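Putative uncharacterized protein PH0594 (Pyrococcus horikoshii, PDB 4HXF) probably cleaves peptides as a serine peptidase of the prolyl oligopeptidase family, an acylaminoacyl peptidase that assembles into a self-compartmentalizing hexamer. Local coordinates at residues 104-109 / 118-123; 135-140 / 192-197; 152-157 / 168-173. All blocks are in the same frame, centred on the assembly; numbering follows the deposited sequence. Where two conformers were deposited one is given.

Contact 1 of 3, residues 104-109 / 118-123; sequences KNIRSI and LLAVGF
Asn105 and Arg107 lie against opposite faces of the Phe123 ring. Phe123 CG sits between its own backbone N and carbonyl carbon (chi1 62°), and the ring stands between the two side chains. Asn105 puts CB over the middle of one face, a CH-pi contact in which CB is 3.6 Å from the ring centroid, and its amide continues across that face, stacked with the planes 24° apart. Above the other face is the Arg107 guanidinium, turned 21° from the ring, with NH2 displaced toward the rim. An alanine in place of Phe123 would probably leave the Asn105 amide freer to turn and deprive Arg107 of the flat surface over its guanidinium. Arg107 NH1 is also tied to Glu150 by a salt bridge.

The backbone bonds belong to the hairpin of strands 106-111 and 117-124, the first two of a four-stranded propeller blade, and they reveal a classic beta bulge: Arg107 and Ser108 both face Val121. Val121 O therefore accepts twice, from Arg107 N at 2.8 Å and from Ser108 N at 3.2 Å, while Val121 N returns a bond to Ser108 O at 3.1 Å. Before the bulge, Phe123 N bonds to Asn105 O at 3.0 Å. Gly122 faces Ile106 here, where a CB would collide with Asn105 O and Ile106 CD1.

Apolar contact falls to Ala120, whose CB meets Ile106 CD1 and Ile109 CG2, each at 4.1 Å. One water joins Ser108 OG to Leu119 O, and another joins Arg107 NH1 to Gly122 O.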
loop_
_atom_site.group_PDB
_atom_site.type_symbol
_atom_site.label_atom_id
_atom_site.label_comp_id
_atom_site.label_asym_id
_atom_site.label_seq_id
_atom_site.Cartn_x
_atom_site.Cartn_y
_atom_site.Cartn_z
ATOM N N LYS A 104 -21.628 -12.566 4.100
ATOM C CA LYS A 104 -22.124 -11.995 2.783
ATOM C C LYS A 104 -23.498 -12.534 2.185
ATOM O O LYS A 104 -23.879 -13.726 2.244
ATOM C CB LYS A 104 -20.991 -11.789 1.779
ATOM C CG LYS A 104 -20.917 -12.457 0.425
ATOM C CD LYS A 104 -19.659 -11.811 -0.162
ATOM N N ASN A 105 -24.256 -11.538 1.785
ATOM C CA ASN A 105 -25.572 -11.649 1.191
ATOM C C ASN A 105 -26.616 -12.196 2.123
ATOM O O ASN A 105 -27.526 -12.920 1.658
ATOM C CB ASN A 105 -25.478 -12.513 -0.055
ATOM C CG ASN A 105 -24.539 -11.894 -1.098
ATOM O OD1 ASN A 105 -24.386 -10.661 -1.183
ATOM N ND2 ASN A 105 -23.927 -12.740 -1.862
ATOM N N ILE A 106 -26.518 -11.860 3.402
ATOM C CA ILE A 106 -27.543 -12.156 4.373
ATOM C C ILE A 106 -28.441 -11.003 4.447
ATOM O O ILE A 106 -27.936 -9.887 4.507
ATOM C CB ILE A 106 -26.912 -12.410 5.787
ATOM C CG1 ILE A 106 -26.124 -13.711 5.711
ATOM C CG2 ILE A 106 -28.003 -12.443 6.859
ATOM C CD1 ILE A 106 -26.919 -14.922 5.184
ATOM N N ARG A 107 -29.738 -11.225 4.354
ATOM C CA ARG A 107 -30.771 -10.202 4.364
ATOM C C ARG A 107 -31.522 -10.115 5.703
ATOM O O ARG A 107 -32.188 -9.114 6.009
ATOM C CB ARG A 107 -31.771 -10.378 3.237
ATOM C CG ARG A 107 -31.181 -10.199 1.821
ATOM C CD ARG A 107 -32.221 -10.120 0.707
ATOM N NE ARG A 107 -31.553 -9.841 -0.593
ATOM C CZ ARG A 107 -31.764 -10.504 -1.766
ATOM N NH1 ARG A 107 -32.589 -11.526 -1.793
ATOM N NH2 ARG A 107 -31.130 -10.121 -2.908
ATOM N N SER A 108 -31.583 -11.219 6.456
ATOM C CA SER A 108 -32.417 -11.238 7.688
ATOM C C SER A 108 -31.775 -12.171 8.692
ATOM O O SER A 108 -31.246 -13.190 8.301
ATOM C CB SER A 108 -33.882 -11.651 7.557
ATOM O OG SER A 108 -34.157 -12.979 7.022
ATOM N N ILE A 109 -31.972 -11.844 9.974
ATOM C CA ILE A 109 -31.607 -12.717 11.100
ATOM C C ILE A 109 -32.721 -12.715 12.124
ATOM O O ILE A 109 -33.259 -11.666 12.408
ATOM C CB ILE A 109 -30.236 -12.427 11.821
ATOM C CG1 ILE A 109 -30.061 -10.920 12.123
ATOM C CG2 ILE A 109 -29.066 -12.892 10.887
ATOM C CD1 ILE A 109 -28.854 -10.670 13.044
ATOM N N LEU A 118 -30.027 -18.960 15.401
ATOM C CA LEU A 118 -30.512 -17.883 14.516
ATOM C C LEU A 118 -30.983 -18.552 13.228
ATOM O O LEU A 118 -30.431 -19.550 12.775
ATOM C CB LEU A 118 -29.413 -16.884 14.160
ATOM C CG LEU A 118 -28.968 -16.055 15.296
ATOM C CD1 LEU A 118 -27.755 -15.176 14.865
ATOM C CD2 LEU A 118 -30.101 -15.029 15.708
ATOM N N LEU A 119 -32.054 -18.036 12.629
ATOM C CA LEU A 119 -32.310 -18.266 11.219
ATOM C C LEU A 119 -31.824 -17.116 10.424
ATOM O O LEU A 119 -32.252 -15.977 10.688
ATOM C CB LEU A 119 -33.805 -18.449 10.982
ATOM C CG LEU A 119 -34.309 -18.565 9.513
ATOM C CD1 LEU A 119 -33.652 -19.772 8.802
ATOM C CD2 LEU A 119 -35.852 -18.522 9.390
ATOM N N ALA A 120 -30.952 -17.335 9.448
ATOM C CA ALA A 120 -30.503 -16.277 8.517
ATOM C C ALA A 120 -31.050 -16.619 7.158
ATOM O O ALA A 120 -30.899 -17.751 6.647
ATOM C CB ALA A 120 -28.996 -16.204 8.488
ATOM N N VAL A 121 -31.541 -15.633 6.429
ATOM C CA VAL A 121 -32.029 -15.771 5.082
ATOM C C VAL A 121 -31.233 -14.841 4.225
ATOM O O VAL A 121 -30.995 -13.692 4.588
ATOM C CB VAL A 121 -33.521 -15.488 5.013
ATOM C CG1 VAL A 121 -34.035 -15.653 3.517
ATOM C CG2 VAL A 121 -34.320 -16.295 6.032
ATOM N N GLY A 122 -30.717 -15.382 3.140
ATOM C CA GLY A 122 -29.867 -14.644 2.235
ATOM C C GLY A 122 -30.063 -15.089 0.822
ATOM O O GLY A 122 -31.121 -15.549 0.419
ATOM N N PHE A 123 -29.028 -14.904 -0.017
ATOM C CA PHE A 123 -29.168 -15.258 -1.419
ATOM C C PHE A 123 -27.803 -15.656 -2.009
ATOM O O PHE A 123 -26.738 -15.334 -1.374
ATOM C CB PHE A 123 -29.772 -14.121 -2.225
ATOM C CG PHE A 123 -28.949 -12.871 -2.239
ATOM C CD1 PHE A 123 -29.057 -11.902 -1.232
ATOM C CD2 PHE A 123 -28.018 -12.662 -3.249
ATOM C CE1 PHE A 123 -28.260 -10.709 -1.291
ATOM C CE2 PHE A 123 -27.246 -11.504 -3.304
ATOM C CZ PHE A 123 -27.380 -10.529 -2.343
HETATM O O HOH W 1 -32.891 -13.353 0.868
HETATM O O HOH W 2 -34.182 -14.373 9.250
#

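Contact 2 of 3, residues 135-140 / 192-197; sequences DDVPAW and VIPRYF
Tyr196 OH donates to Val137 O at 2.8 Å, lying in the carbonyl plane with a C=O...O angle of 150°. This bond joins two propeller loops without regular structure, and the carbonyl it uses belongs to the cis peptide before Pro138. A water donates to Asp136 OD2 at 2.5 Å and, weakly, to the Tyr196 hydroxyl; OD2 also has a salt bridge to Arg190.

The apolar contacts flank that bond. Pro138 and Tyr196 meet tip to tip, Pro138 CD standing 3.6 Å from Tyr196 CE1. Val137 has CG2 between its backbone N and carbonyl carbon, which turns that methyl to Ile193 CB at 3.6 Å and to Pro194 CD at 3.7 Å. Pro194 in turn lays CB over one face of the Tyr196 ring, toward the rim, a contact within residues 192-197.

A second subunit reaches the same place: its Tyr558 hydroxyl bonds to Asp136 O, and its Lys562 packs on Val137 and Ile193. Both loops lie where the beta-propeller faces the alpha/beta-hydrolase domain. Residues 135-139 link strands 131-134 and 140-141, residues 192-197 lie between strands 182-188 and 200-206, and Leu505 of helix 504-511 touches both Val137 and Ile193, while Trp506 touches Tyr196.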
loop_
_atom_site.group_PDB
_atom_site.type_symbol
_atom_site.label_atom_id
_atom_site.label_comp_id
_atom_site.label_asym_id
_atom_site.label_seq_id
_atom_site.Cartn_x
_atom_site.Cartn_y
_atom_site.Cartn_z
ATOM N N ASP A 135 -32.078 -17.000 -16.959
ATOM C CA ASP A 135 -33.014 -17.899 -17.616
ATOM C C ASP A 135 -34.375 -17.941 -16.878
ATOM O O ASP A 135 -35.259 -18.731 -17.276
ATOM C CB ASP A 135 -32.460 -19.344 -17.696
ATOM C CG ASP A 135 -32.364 -20.016 -16.318
ATOM O OD1 ASP A 135 -32.700 -19.422 -15.301
ATOM O OD2 ASP A 135 -31.931 -21.184 -16.274
ATOM N N ASP A 136 -34.552 -17.035 -15.926
ATOM C CA ASP A 136 -35.851 -16.836 -15.207
ATOM C C ASP A 136 -36.316 -15.370 -15.388
ATOM O O ASP A 136 -35.763 -14.653 -16.273
ATOM C CB ASP A 136 -35.728 -17.299 -13.772
ATOM C CG ASP A 136 -37.118 -17.557 -13.138
ATOM O OD1 ASP A 136 -38.158 -17.383 -13.739
ATOM O OD2 ASP A 136 -37.021 -18.110 -12.106
ATOM N N VAL A 137 -37.294 -14.876 -14.583
ATOM C CA VAL A 137 -37.743 -13.498 -14.742
ATOM C C VAL A 137 -37.973 -12.997 -13.346
ATOM O O VAL A 137 -38.260 -13.781 -12.449
ATOM C CB VAL A 137 -39.050 -13.265 -15.587
ATOM C CG1 VAL A 137 -38.812 -13.542 -17.030
ATOM C CG2 VAL A 137 -40.222 -14.043 -14.996
ATOM N N PRO A 138 -37.810 -11.703 -13.131
ATOM C CA PRO A 138 -37.244 -10.739 -14.051
ATOM C C PRO A 138 -35.730 -10.841 -13.986
ATOM O O PRO A 138 -35.168 -11.619 -13.159
ATOM C CB PRO A 138 -37.791 -9.434 -13.455
ATOM C CG PRO A 138 -37.697 -9.600 -12.015
ATOM C CD PRO A 138 -38.090 -11.076 -11.816
ATOM N N ALA A 139 -34.991 -10.122 -14.833
ATOM C CA ALA A 139 -33.537 -10.172 -14.796
ATOM C C ALA A 139 -32.874 -9.303 -13.762
ATOM O O ALA A 139 -31.687 -9.406 -13.465
ATOM C CB ALA A 139 -33.019 -9.766 -16.185
ATOM N N TRP A 140 -33.665 -8.414 -13.175
ATOM C CA TRP A 140 -33.183 -7.452 -12.160
ATOM C C TRP A 140 -34.270 -7.004 -11.238
ATOM O O TRP A 140 -35.468 -7.260 -11.472
ATOM C CB TRP A 140 -32.493 -6.283 -12.912
ATOM C CG TRP A 140 -33.382 -5.437 -13.843
ATOM C CD1 TRP A 140 -34.713 -5.479 -14.015
ATOM C CD2 TRP A 140 -32.839 -4.446 -14.746
ATOM N NE1 TRP A 140 -35.110 -4.560 -15.027
ATOM C CE2 TRP A 140 -33.970 -3.872 -15.483
ATOM C CE3 TRP A 140 -31.545 -3.972 -15.002
ATOM C CZ2 TRP A 140 -33.773 -2.850 -16.431
ATOM C CZ3 TRP A 140 -31.365 -2.998 -15.957
ATOM C CH2 TRP A 140 -32.462 -2.436 -16.624
ATOM N N VAL A 192 -46.636 -19.513 -15.589
ATOM C CA VAL A 192 -45.713 -19.353 -16.815
ATOM C C VAL A 192 -44.431 -18.622 -16.312
ATOM O O VAL A 192 -43.348 -19.014 -16.668
ATOM C CB VAL A 192 -46.415 -18.582 -17.878
ATOM C CG1 VAL A 192 -45.459 -18.235 -19.036
ATOM C CG2 VAL A 192 -47.578 -19.444 -18.440
ATOM N N ILE A 193 -44.629 -17.705 -15.363
ATOM C CA ILE A 193 -43.606 -17.045 -14.638
ATOM C C ILE A 193 -43.933 -17.108 -13.164
ATOM O O ILE A 193 -45.070 -17.433 -12.759
ATOM C CB ILE A 193 -43.418 -15.605 -15.096
ATOM C CG1 ILE A 193 -44.609 -14.692 -14.875
ATOM C CG2 ILE A 193 -43.101 -15.644 -16.650
ATOM C CD1 ILE A 193 -44.331 -13.150 -15.033
ATOM N N PRO A 194 -42.985 -16.755 -12.292
ATOM C CA PRO A 194 -43.348 -16.623 -10.863
ATOM C C PRO A 194 -44.357 -15.521 -10.625
ATOM O O PRO A 194 -44.272 -14.451 -11.213
ATOM C CB PRO A 194 -41.995 -16.335 -10.150
ATOM C CG PRO A 194 -40.967 -16.740 -11.139
ATOM C CD PRO A 194 -41.564 -16.474 -12.511
ATOM N N ARG A 195 -45.319 -15.800 -9.758
ATOM C CA ARG A 195 -46.417 -14.857 -9.460
ATOM C C ARG A 195 -46.098 -13.908 -8.304
ATOM O O ARG A 195 -46.748 -13.861 -7.214
ATOM C CB ARG A 195 -47.692 -15.647 -9.249
ATOM C CG ARG A 195 -48.015 -16.662 -10.269
ATOM C CD ARG A 195 -48.289 -16.062 -11.657
ATOM N NE ARG A 195 -49.320 -15.032 -11.743
ATOM C CZ ARG A 195 -50.618 -15.321 -11.902
ATOM N NH1 ARG A 195 -51.038 -16.570 -11.897
ATOM N NH2 ARG A 195 -51.478 -14.322 -12.020
ATOM N N TYR A 196 -45.032 -13.136 -8.497
ATOM C CA TYR A 196 -44.515 -12.266 -7.482
ATOM C C TYR A 196 -45.537 -11.306 -6.981
ATOM O O TYR A 196 -46.275 -10.810 -7.782
ATOM C CB TYR A 196 -43.403 -11.440 -8.065
ATOM C CG TYR A 196 -42.191 -12.201 -8.537
ATOM C CD1 TYR A 196 -41.862 -12.249 -9.883
ATOM C CD2 TYR A 196 -41.444 -12.911 -7.648
ATOM C CE1 TYR A 196 -40.709 -12.917 -10.277
ATOM C CE2 TYR A 196 -40.295 -13.626 -8.045
ATOM C CZ TYR A 196 -39.911 -13.570 -9.387
ATOM O OH TYR A 196 -38.777 -14.304 -9.734
ATOM N N PHE A 197 -45.655 -11.181 -5.656
ATOM C CA PHE A 197 -46.586 -10.221 -4.951
ATOM C C PHE A 197 -48.036 -10.656 -5.120
ATOM O O PHE A 197 -48.929 -9.951 -4.702
ATOM C CB PHE A 197 -46.361 -8.725 -5.253
ATOM C CG PHE A 197 -45.031 -8.205 -4.826
ATOM C CD1 PHE A 197 -43.941 -8.289 -5.680
ATOM C CD2 PHE A 197 -44.877 -7.593 -3.590
ATOM C CE1 PHE A 197 -42.689 -7.810 -5.320
ATOM C CE2 PHE A 197 -43.616 -7.118 -3.200
ATOM C CZ PHE A 197 -42.538 -7.216 -4.060
HETATM O O HOH W 3 -37.886 -17.570 -9.779
#

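Contact 3 of 3, residues 152-157 / 168-173; sequences TTFWVI and FEKPRF
Phe154 and Phe168 pair across the antiparallel hairpin of strands 151-158 and 163-171, the last two strands of their propeller blade, and their side chains lie on the same side of the sheet. The two rings are almost parallel, 5° apart, but slid past each other, so that with centroids 4.8 Å apart they barely overlap. What sits over a face of Phe168 is Phe154 CB, 3.7 Å from the ring centroid in a CH-pi contact. Phe168 CG lies between its backbone N and carbonyl carbon (chi1 56°). The far end of its ring comes nearer to strand 151-158 than its CB does. Phe154 CE1 also touches Lys170 CG at 3.7 Å; beyond it the lysine chain leads away to a salt bridge with Glu210.

Backbone bonds hold the register. Phe154 N and Phe168 O are 2.9 Å apart, Phe168 N and Phe154 O 3.0 Å, while Thr152 N to Lys170 O and Lys170 N to Thr152 O are both 2.9 Å. Between these hydrogen-bonded pairs, Thr153 faces Glu169 as a non-hydrogen-bonded pair. Strand 163-171 is the outermost of the four in a blade of a seven-bladed propeller, and Phe168 stacks on Trp205 of the next blade.

Beyond Lys170 the Thr152 hydroxyl bonds to the partner chain. Its OG1, set beside the backbone N (chi1 -52°), donates to Pro171 O at 2.7 Å. It also accepts from Ser174 N and from a water that in turn accepts from Phe173 N.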
loop_
_atom_site.group_PDB
_atom_site.type_symbol
_atom_site.label_atom_id
_atom_site.label_comp_id
_atom_site.label_asym_id
_atom_site.label_seq_id
_atom_site.Cartn_x
_atom_site.Cartn_y
_atom_site.Cartn_z
ATOM N N THR A 152 -32.701 -18.099 -3.086
ATOM C CA THR A 152 -32.743 -17.782 -1.686
ATOM C C THR A 152 -32.054 -18.869 -0.871
ATOM O O THR A 152 -32.300 -20.059 -1.112
ATOM C CB THR A 152 -34.237 -17.686 -1.231
ATOM O OG1 THR A 152 -34.935 -16.763 -2.145
ATOM C CG2 THR A 152 -34.256 -17.077 0.221
ATOM N N THR A 153 -31.279 -18.466 0.142
ATOM C CA THR A 153 -30.617 -19.394 1.033
ATOM C C THR A 153 -31.110 -19.227 2.432
ATOM O O THR A 153 -31.375 -18.114 2.888
ATOM C CB THR A 153 -29.038 -19.150 0.959
ATOM O OG1 THR A 153 -28.755 -17.836 1.533
ATOM C CG2 THR A 153 -28.528 -19.349 -0.475
ATOM N N PHE A 154 -31.224 -20.343 3.100
ATOM C CA PHE A 154 -31.706 -20.390 4.443
ATOM C C PHE A 154 -30.690 -21.134 5.298
ATOM O O PHE A 154 -30.239 -22.241 4.882
ATOM C CB PHE A 154 -33.027 -21.139 4.567
ATOM C CG PHE A 154 -34.179 -20.476 3.819
ATOM C CD1 PHE A 154 -34.310 -20.620 2.437
ATOM C CD2 PHE A 154 -35.049 -19.697 4.490
ATOM C CE1 PHE A 154 -35.342 -19.992 1.777
ATOM C CE2 PHE A 154 -36.106 -19.072 3.806
ATOM C CZ PHE A 154 -36.205 -19.198 2.444
ATOM N N TRP A 155 -30.211 -20.470 6.365
ATOM C CA TRP A 155 -29.216 -21.076 7.226
ATOM C C TRP A 155 -29.710 -21.094 8.641
ATOM O O TRP A 155 -30.089 -20.046 9.178
ATOM C CB TRP A 155 -27.917 -20.262 7.223
ATOM C CG TRP A 155 -27.170 -20.109 5.901
ATOM C CD1 TRP A 155 -27.243 -20.853 4.790
ATOM C CD2 TRP A 155 -26.026 -19.207 5.650
ATOM N NE1 TRP A 155 -26.382 -20.381 3.813
ATOM C CE2 TRP A 155 -25.618 -19.435 4.275
ATOM C CE3 TRP A 155 -25.356 -18.232 6.394
ATOM C CZ2 TRP A 155 -24.572 -18.677 3.655
ATOM C CZ3 TRP A 155 -24.314 -17.487 5.767
ATOM C CH2 TRP A 155 -23.937 -17.717 4.434
ATOM N N VAL A 156 -29.614 -22.204 9.318
ATOM C CA VAL A 156 -29.811 -22.234 10.772
ATOM C C VAL A 156 -28.404 -22.224 11.399
ATOM O O VAL A 156 -27.550 -23.095 11.146
ATOM C CB VAL A 156 -30.522 -23.464 11.205
ATOM C CG1 VAL A 156 -30.655 -23.525 12.724
ATOM C CG2 VAL A 156 -31.920 -23.569 10.460
ATOM N N ILE A 157 -28.174 -21.217 12.221
ATOM C CA ILE A 157 -26.878 -20.958 12.845
ATOM C C ILE A 157 -26.938 -21.195 14.327
ATOM O O ILE A 157 -27.770 -20.627 15.065
ATOM C CB ILE A 157 -26.403 -19.515 12.577
ATOM C CG1 ILE A 157 -26.321 -19.181 11.083
ATOM C CG2 ILE A 157 -24.998 -19.204 13.204
ATOM C CD1 ILE A 157 -26.387 -17.688 10.831
ATOM N N PHE A 168 -30.563 -24.778 3.352
ATOM C CA PHE A 168 -31.306 -25.193 2.154
ATOM C C PHE A 168 -31.533 -23.964 1.288
ATOM O O PHE A 168 -31.354 -22.840 1.720
ATOM C CB PHE A 168 -32.635 -25.914 2.438
ATOM C CG PHE A 168 -33.629 -25.164 3.303
ATOM C CD1 PHE A 168 -33.529 -25.182 4.711
ATOM C CD2 PHE A 168 -34.692 -24.435 2.745
ATOM C CE1 PHE A 168 -34.396 -24.426 5.509
ATOM C CE2 PHE A 168 -35.551 -23.696 3.544
ATOM C CZ PHE A 168 -35.431 -23.731 4.874
ATOM N N GLU A 169 -31.931 -24.232 0.057
ATOM C CA GLU A 169 -32.211 -23.171 -0.933
ATOM C C GLU A 169 -33.631 -23.266 -1.471
ATOM O O GLU A 169 -34.276 -24.342 -1.458
ATOM C CB GLU A 169 -31.182 -23.181 -2.048
ATOM C CG GLU A 169 -31.448 -24.069 -3.208
ATOM C CD GLU A 169 -30.364 -23.870 -4.317
ATOM O OE1 GLU A 169 -30.723 -23.773 -5.487
ATOM O OE2 GLU A 169 -29.194 -23.775 -3.979
ATOM N N LYS A 170 -34.112 -22.128 -1.913
ATOM C CA LYS A 170 -35.406 -21.999 -2.545
ATOM C C LYS A 170 -35.314 -21.041 -3.701
ATOM O O LYS A 170 -34.304 -20.371 -3.866
ATOM C CB LYS A 170 -36.421 -21.452 -1.522
ATOM C CG LYS A 170 -36.802 -22.472 -0.499
ATOM C CD LYS A 170 -37.601 -23.692 -1.018
ATOM C CE LYS A 170 -38.122 -24.573 0.105
ATOM N NZ LYS A 170 -38.645 -25.816 -0.549
ATOM N N PRO A 171 -36.374 -20.996 -4.538
ATOM C CA PRO A 171 -36.395 -19.936 -5.553
ATOM C C PRO A 171 -36.218 -18.521 -5.068
ATOM O O PRO A 171 -36.376 -18.264 -3.831
ATOM C CB PRO A 171 -37.819 -20.130 -6.168
ATOM C CG PRO A 171 -38.119 -21.552 -5.904
ATOM C CD PRO A 171 -37.594 -21.818 -4.512
ATOM N N ARG A 172 -35.734 -17.596 -5.946
ATOM C CA ARG A 172 -35.539 -16.192 -5.606
ATOM C C ARG A 172 -36.862 -15.636 -4.991
ATOM O O ARG A 172 -37.983 -16.116 -5.365
ATOM C CB ARG A 172 -35.040 -15.270 -6.844
ATOM C CG ARG A 172 -36.007 -15.075 -7.901
ATOM C CD ARG A 172 -35.320 -14.254 -9.045
ATOM N NE ARG A 172 -34.448 -15.162 -9.684
ATOM C CZ ARG A 172 -34.007 -14.994 -10.937
ATOM N NH1 ARG A 172 -34.379 -13.955 -11.564
ATOM N NH2 ARG A 172 -33.263 -15.873 -11.503
ATOM N N PHE A 173 -36.703 -14.684 -4.104
ATOM C CA PHE A 173 -37.777 -13.982 -3.442
ATOM C C PHE A 173 -38.584 -14.883 -2.517
ATOM O O PHE A 173 -39.740 -14.593 -2.270
ATOM C CB PHE A 173 -38.635 -13.328 -4.549
ATOM C CG PHE A 173 -38.467 -11.885 -4.702
ATOM C CD1 PHE A 173 -39.522 -11.036 -4.488
ATOM C CD2 PHE A 173 -37.252 -11.378 -5.002
ATOM C CE1 PHE A 173 -39.336 -9.668 -4.618
ATOM C CE2 PHE A 173 -37.079 -10.017 -5.177
ATOM C CZ PHE A 173 -38.133 -9.207 -5.027
HETATM O O HOH W 4 -34.090 -14.175 -3.144
#

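How the contacts relate
Contacts 1 and 3 are neighbours in one four-stranded blade, their centres 8 Å apart: strands 106-111, 117-124, 151-158 and 163-171 run in sequence order, and 117-124 bonds directly to 151-158. Contact 1 closes before contact 3 opens. Contact 3 is nested inside the chain closed by contact 2, whose first loop belongs to the excursion between strands 117-124 and 151-158, and whose second belongs to the following blade. Contact 2 lies about 17 Å from contact 3 and 21 Å from contact 1, centre to centre. Arg172 and Phe173 reach from contact 3 to touch contact 2, linking the blade to loops beside the hydrolase domain and a second subunit.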